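Local coordinates for protein PHOX (Pseudomonas fluorescens, PDB 4AMF) that hydrolyses phosphate monoesters as an alkaline phosphatase, using an iron-calcium cofactor at the centre of a beta-propeller, at residues Gly286-Gly291 with Met379-Trp384. Sequence-based numbering, arbitrary orientation.
Sequences GDDERG and MDRPEW. With CA (calcium ion), chain G; ACP (phosphomethylphosphonic acid adenylate ester), chain C; FEO (mu-oxo-diiron), chain I.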
ATOM      1  N   GLY A 286       1.095  -7.926  -3.717  1.00 12.97           N
ATOM      2  CA  GLY A 286       1.727  -8.505  -2.537  1.00 12.83           C
ATOM      3  C   GLY A 286       0.759  -8.706  -1.392  1.00 13.91           C
ATOM      4  O   GLY A 286      -0.184  -7.897  -1.199  1.00 12.37           O
ATOM      5  N   ASP A 287       0.984  -9.776  -0.593  1.00 11.72           N
ATOM      6  CA  ASP A 287       0.248 -10.061   0.631  1.00 11.34           C
ATOM      7  C   ASP A 287       1.174  -9.714   1.773  1.00 13.72           C
ATOM      8  O   ASP A 287       2.132 -10.448   1.986  1.00 13.63           O
ATOM      9  CB  ASP A 287      -0.147 -11.530   0.668  1.00 11.69           C
ATOM     10  CG  ASP A 287      -1.055 -11.927   1.832  1.00 12.65           C
ATOM     11  OD1 ASP A 287      -1.425 -11.039   2.645  1.00 10.41           O
ATOM     12  OD2 ASP A 287      -1.336 -13.138   1.980  1.00 11.57           O
ATOM     13  N   ASP A 288       0.960  -8.565   2.466  1.00  9.74           N
ATOM     14  CA  ASP A 288       1.939  -8.125   3.446  1.00  8.86           C
ATOM     15  C   ASP A 288       1.777  -8.744   4.820  1.00 12.85           C
ATOM     16  O   ASP A 288       1.207  -8.167   5.750  1.00 14.59           O
ATOM     17  CB  ASP A 288       2.041  -6.626   3.530  1.00 10.55           C
ATOM     18  CG  ASP A 288       3.158  -6.213   4.472  1.00 14.99           C
ATOM     19  OD1 ASP A 288       3.988  -7.063   4.816  1.00 15.44           O
ATOM     20  OD2 ASP A 288       3.161  -5.074   4.901  1.00 14.66           O
ATOM     21  N   GLU A 289       2.379  -9.884   4.944  1.00  9.98           N
ATOM     22  CA  GLU A 289       2.480 -10.606   6.214  1.00  9.96           C
ATOM     23  C   GLU A 289       3.719 -11.501   6.173  1.00 13.38           C
ATOM     24  O   GLU A 289       4.014 -12.109   5.136  1.00 12.07           O
ATOM     25  CB  GLU A 289       1.212 -11.385   6.563  1.00 12.32           C
ATOM     26  CG  GLU A 289       1.263 -12.015   7.947  1.00 14.11           C
ATOM     27  CD  GLU A 289      -0.061 -12.566   8.439  1.00 30.90           C
ATOM     28  OE1 GLU A 289      -1.118 -12.058   7.988  1.00 13.66           O
ATOM     29  OE2 GLU A 289      -0.045 -13.494   9.287  1.00 25.92           O
ATOM     30  N   ARG A 290       4.476 -11.546   7.261  1.00 13.10           N
ATOM     31  CA  ARG A 290       5.650 -12.419   7.298  1.00 13.49           C
ATOM     32  C   ARG A 290       5.308 -13.843   6.791  1.00 14.02           C
ATOM     33  O   ARG A 290       4.382 -14.483   7.278  1.00 13.37           O
ATOM     34  CB  ARG A 290       6.187 -12.555   8.724  1.00 13.13           C
ATOM     35  CG  ARG A 290       6.909 -11.345   9.274  1.00 22.56           C
ATOM     36  CD  ARG A 290       7.449 -11.644  10.666  1.00 19.50           C
ATOM     37  NE  ARG A 290       6.415 -11.513  11.680  1.00 27.29           N
ATOM     38  CZ  ARG A 290       6.095 -10.384  12.307  0.50 35.28           C
ATOM     39  NH1 ARG A 290       6.730  -9.248  12.024  1.00 35.08           N
ATOM     40  NH2 ARG A 290       5.137 -10.378  13.210  1.00 26.93           N
ATOM     41  N   GLY A 291       6.041 -14.281   5.797  1.00 12.69           N
ATOM     42  CA  GLY A 291       5.917 -15.611   5.244  1.00 13.97           C
ATOM     43  C   GLY A 291       4.733 -15.833   4.315  1.00 16.86           C
ATOM     44  O   GLY A 291       4.420 -16.985   3.983  1.00 16.99           O
ATOM     45  N   MET A 379       7.431 -15.448   1.626  1.00 12.93           N
ATOM     46  CA  MET A 379       8.283 -14.302   1.397  1.00 11.51           C
ATOM     47  C   MET A 379       8.417 -13.404   2.598  1.00 13.39           C
ATOM     48  O   MET A 379       7.585 -13.399   3.508  1.00 12.23           O
ATOM     49  CB  MET A 379       7.723 -13.442   0.233  1.00 12.53           C
ATOM     50  CG  MET A 379       7.481 -14.203  -1.067  1.00 12.91           C
ATOM     51  SD  MET A 379       9.013 -14.891  -1.742  1.00 15.45           S
ATOM     52  CE  MET A 379       9.770 -13.380  -2.311  1.00 13.15           C
ATOM     53  N   ASP A 380       9.508 -12.601   2.572  1.00 11.81           N
ATOM     54  CA  ASP A 380       9.755 -11.615   3.629  1.00 11.81           C
ATOM     55  C   ASP A 380       8.903 -10.364   3.467  1.00 14.54           C
ATOM     56  O   ASP A 380       9.411  -9.292   3.141  1.00 15.34           O
ATOM     57  CB  ASP A 380      11.243 -11.214   3.670  1.00 12.32           C
ATOM     58  CG  ASP A 380      12.197 -12.274   4.164  1.00 15.71           C
ATOM     59  OD1 ASP A 380      11.723 -13.325   4.630  1.00 14.00           O
ATOM     60  OD2 ASP A 380      13.426 -12.034   4.110  1.00 16.05           O
ATOM     61  N   ARG A 381       7.603 -10.482   3.721  1.00 12.80           N
ATOM     62  CA  ARG A 381       6.696  -9.335   3.712  1.00 12.04           C
ATOM     63  C   ARG A 381       6.686  -8.488   2.452  1.00 13.75           C
ATOM     64  O   ARG A 381       7.224  -7.377   2.414  1.00 13.86           O
ATOM     65  CB  ARG A 381       6.963  -8.442   4.920  1.00 12.55           C
ATOM     66  CG  ARG A 381       6.574  -9.076   6.235  1.00 11.60           C
ATOM     67  CD  ARG A 381       6.680  -8.060   7.323  1.00 15.93           C
ATOM     68  NE  ARG A 381       5.718  -6.983   7.078  1.00 17.48           N
ATOM     69  CZ  ARG A 381       5.762  -5.771   7.625  1.00 21.93           C
ATOM     70  NH1 ARG A 381       6.701  -5.466   8.516  1.00 13.80           N
ATOM     71  NH2 ARG A 381       4.851  -4.863   7.308  1.00 14.25           N
ATOM     72  N   PRO A 382       6.094  -9.007   1.377  1.00 12.19           N
ATOM     73  CA  PRO A 382       5.970  -8.187   0.173  1.00 11.63           C
ATOM     74  C   PRO A 382       5.123  -6.944   0.448  1.00 14.82           C
ATOM     75  O   PRO A 382       3.978  -7.064   0.905  1.00 15.24           O
ATOM     76  CB  PRO A 382       5.346  -9.126  -0.874  1.00 14.09           C
ATOM     77  CG  PRO A 382       4.964 -10.372  -0.150  1.00 17.58           C
ATOM     78  CD  PRO A 382       5.391 -10.294   1.289  1.00 14.03           C
ATOM     79  N   GLU A 383       5.668  -5.771   0.143  1.00 12.41           N
ATOM     80  CA  GLU A 383       4.913  -4.537   0.228  1.00 11.20           C
ATOM     81  C   GLU A 383       4.696  -4.027  -1.204  1.00 13.83           C
ATOM     82  O   GLU A 383       4.074  -4.768  -1.978  1.00 15.33           O
ATOM     83  CB  GLU A 383       5.475  -3.553   1.261  1.00 12.09           C
ATOM     84  CG  GLU A 383       5.258  -4.073   2.679  1.00 11.50           C
ATOM     85  CD  GLU A 383       5.307  -3.021   3.779  1.00 18.38           C
ATOM     86  OE1 GLU A 383       6.432  -2.665   4.167  1.00 15.76           O
ATOM     87  OE2 GLU A 383       4.251  -2.492   4.201  1.00 13.76           O
ATOM     88  N   TRP A 384       5.110  -2.830  -1.583  1.00 11.65           N
ATOM     89  CA  TRP A 384       4.747  -2.311  -2.891  1.00 10.68           C
ATOM     90  C   TRP A 384       5.465  -3.014  -4.015  1.00 11.87           C
ATOM     91  O   TRP A 384       6.661  -3.307  -3.914  1.00 13.61           O
ATOM     92  CB  TRP A 384       4.997  -0.801  -3.009  1.00 10.62           C
ATOM     93  CG  TRP A 384       4.121   0.049  -2.166  1.00 11.80           C
ATOM     94  CD1 TRP A 384       3.855  -0.128  -0.848  1.00 14.00           C
ATOM     95  CD2 TRP A 384       3.698   1.383  -2.482  1.00 10.91           C
ATOM     96  NE1 TRP A 384       3.174   0.960  -0.350  1.00 11.84           N
ATOM     97  CE2 TRP A 384       3.163   1.942  -1.299  1.00 13.84           C
ATOM     98  CE3 TRP A 384       3.736   2.168  -3.646  1.00 12.17           C
ATOM     99  CZ2 TRP A 384       2.666   3.230  -1.250  1.00 14.27           C
ATOM    100  CZ3 TRP A 384       3.352   3.487  -3.557  1.00 13.95           C
ATOM    101  CH2 TRP A 384       2.755   3.982  -2.392  1.00 14.35           C
TER
HETATM  102 CA    CA G1593       5.372  -1.301   6.180  0.96 13.34          CA
HETATM  103  PG  ACP C1589       2.232  -1.693   7.255  0.81 13.11           P
HETATM  104  O1G ACP C1589       3.208  -0.502   6.859  0.81 12.20           O
HETATM  105  O2G ACP C1589       0.684  -1.183   7.043  0.81 12.72           O
HETATM  106  O3G ACP C1589       2.588  -2.998   6.472  0.81 13.01           O
HETATM  107  PB  ACP C1589       4.152  -1.926   9.433  0.81 12.96           P
HETATM  108  O1B ACP C1589       5.086  -2.409   8.397  0.81 14.17           O
HETATM  109  O2B ACP C1589       4.290  -0.504  10.021  0.81 12.85           O
HETATM  110  C3B ACP C1589       2.482  -2.157   8.948  0.81 11.40           C
HETATM  111  PA  ACP C1589       4.502  -2.971  12.135  0.81 18.71           P
HETATM  112  O1A ACP C1589       3.311  -2.318  12.718  0.81 24.27           O
HETATM  113  O2A ACP C1589       5.886  -2.641  12.601  0.81 26.70           O
HETATM  114  O3A ACP C1589       4.460  -2.956  10.578  0.81 14.62           O
HETATM  115  O5' ACP C1589       4.416  -4.594  12.444  0.81 15.93           O
HETATM  116  C5' ACP C1589       5.242  -5.535  11.740  0.81 14.67           C
HETATM  117  C4' ACP C1589       4.404  -6.604  11.087  0.81 13.77           C
HETATM  118  O4' ACP C1589       3.838  -7.446  12.112  0.81 11.17           O
HETATM  119  C3' ACP C1589       3.236  -6.181  10.201  0.81 11.79           C
HETATM  120  O3' ACP C1589       3.124  -7.071   9.088  0.81 11.32           O
HETATM  121  C2' ACP C1589       2.046  -6.240  11.160  0.81 11.37           C
HETATM  122  O2' ACP C1589       0.831  -6.435  10.449  0.81 14.98           O
HETATM  123  C1' ACP C1589       2.422  -7.431  12.049  0.81 12.58           C
HETATM  124  N9  ACP C1589       1.908  -7.373  13.412  0.81 12.60           N
HETATM  125  C8  ACP C1589       1.750  -6.263  14.203  0.81 16.09           C
HETATM  126  N7  ACP C1589       1.273  -6.519  15.396  0.81 18.36           N
HETATM  127  C5  ACP C1589       1.098  -7.895  15.392  0.81 15.77           C
HETATM  128  C6  ACP C1589       0.559  -8.789  16.343  0.81 21.61           C
HETATM  129  N6  ACP C1589       0.009  -8.403  17.498  0.81 21.60           N
HETATM  130  N1  ACP C1589       0.520 -10.102  16.017  0.81 23.17           N
HETATM  131  C2  ACP C1589       0.968 -10.481  14.815  0.81 22.36           C
HETATM  132  N3  ACP C1589       1.472  -9.725  13.833  0.81 18.61           N
HETATM  133  C4  ACP C1589       1.503  -8.437  14.183  0.81 13.93           C
HETATM  134 FE1  FEO I1595       0.042  -0.773   5.061  0.87 12.30          FE
HETATM  135 FE2  FEO I1595       2.293  -3.215   4.458  0.99 12.82          FE
HETATM  136  O   FEO I1595       1.771  -1.334   4.409  1.00 13.17           O
HETATM  137  O   HOH W   1       1.709  -5.219  -3.317  1.00 12.08           O
HETATM  138  O   HOH W   2       1.201   1.254   4.888  1.00 14.86           O
HETATM  139  O   HOH W   3       7.621  -1.648   6.554  1.00 12.93           O
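The carboxylate of Asp288 and the guanidinium of Arg381 lie nearly coplanar, 4° apart, and meet edge to edge, while O3' of the bound AppCp sits over one face of the guanidinium. Side-on, Arg381 NE reaches Asp288 OD1 at 2.8 Å and Arg381 NH2 reaches Asp288 OD2 at 2.9 Å, each on a syn lone pair. Asp288 CG stands anti to the backbone N (chi1 -175°), which brings its carboxylate to the arginine and to iron together. This is second-shell positioning at work: the arginine is placed to hold a ligand of the diiron centre in plane and also grips the substrate analogue, Arg381 NH2 donating an almost straight hydrogen bond (175°) to ACP O1B at 2.7 Å. Asp288 OD2 and Glu383 OE2 come within 2.9 Å because both bind the same iron, and Glu383 OE2 bridges that iron and a calcium, which OE1 also binds; the metals probably offset the repulsion. With an alanine here in place of Arg381, Asp288 OD1 is likely to lose its mate, leaving the carboxylate held mainly through its iron-bound oxygen, and ACP O1B this donor. Alongside, Arg290 CG packs on Arg381 CG at 3.8 Å, its guanidinium near the ribose. Farther along the backbone, Gly291 N donates to Met379 O, and the Pro382 ring rests against Asp287 O. The contact thus joins the end of strand 280-287 to the start of strand 382-387, with strand 394-398 and Ile294 of strand 292-299 packed against Pro382 and Met379.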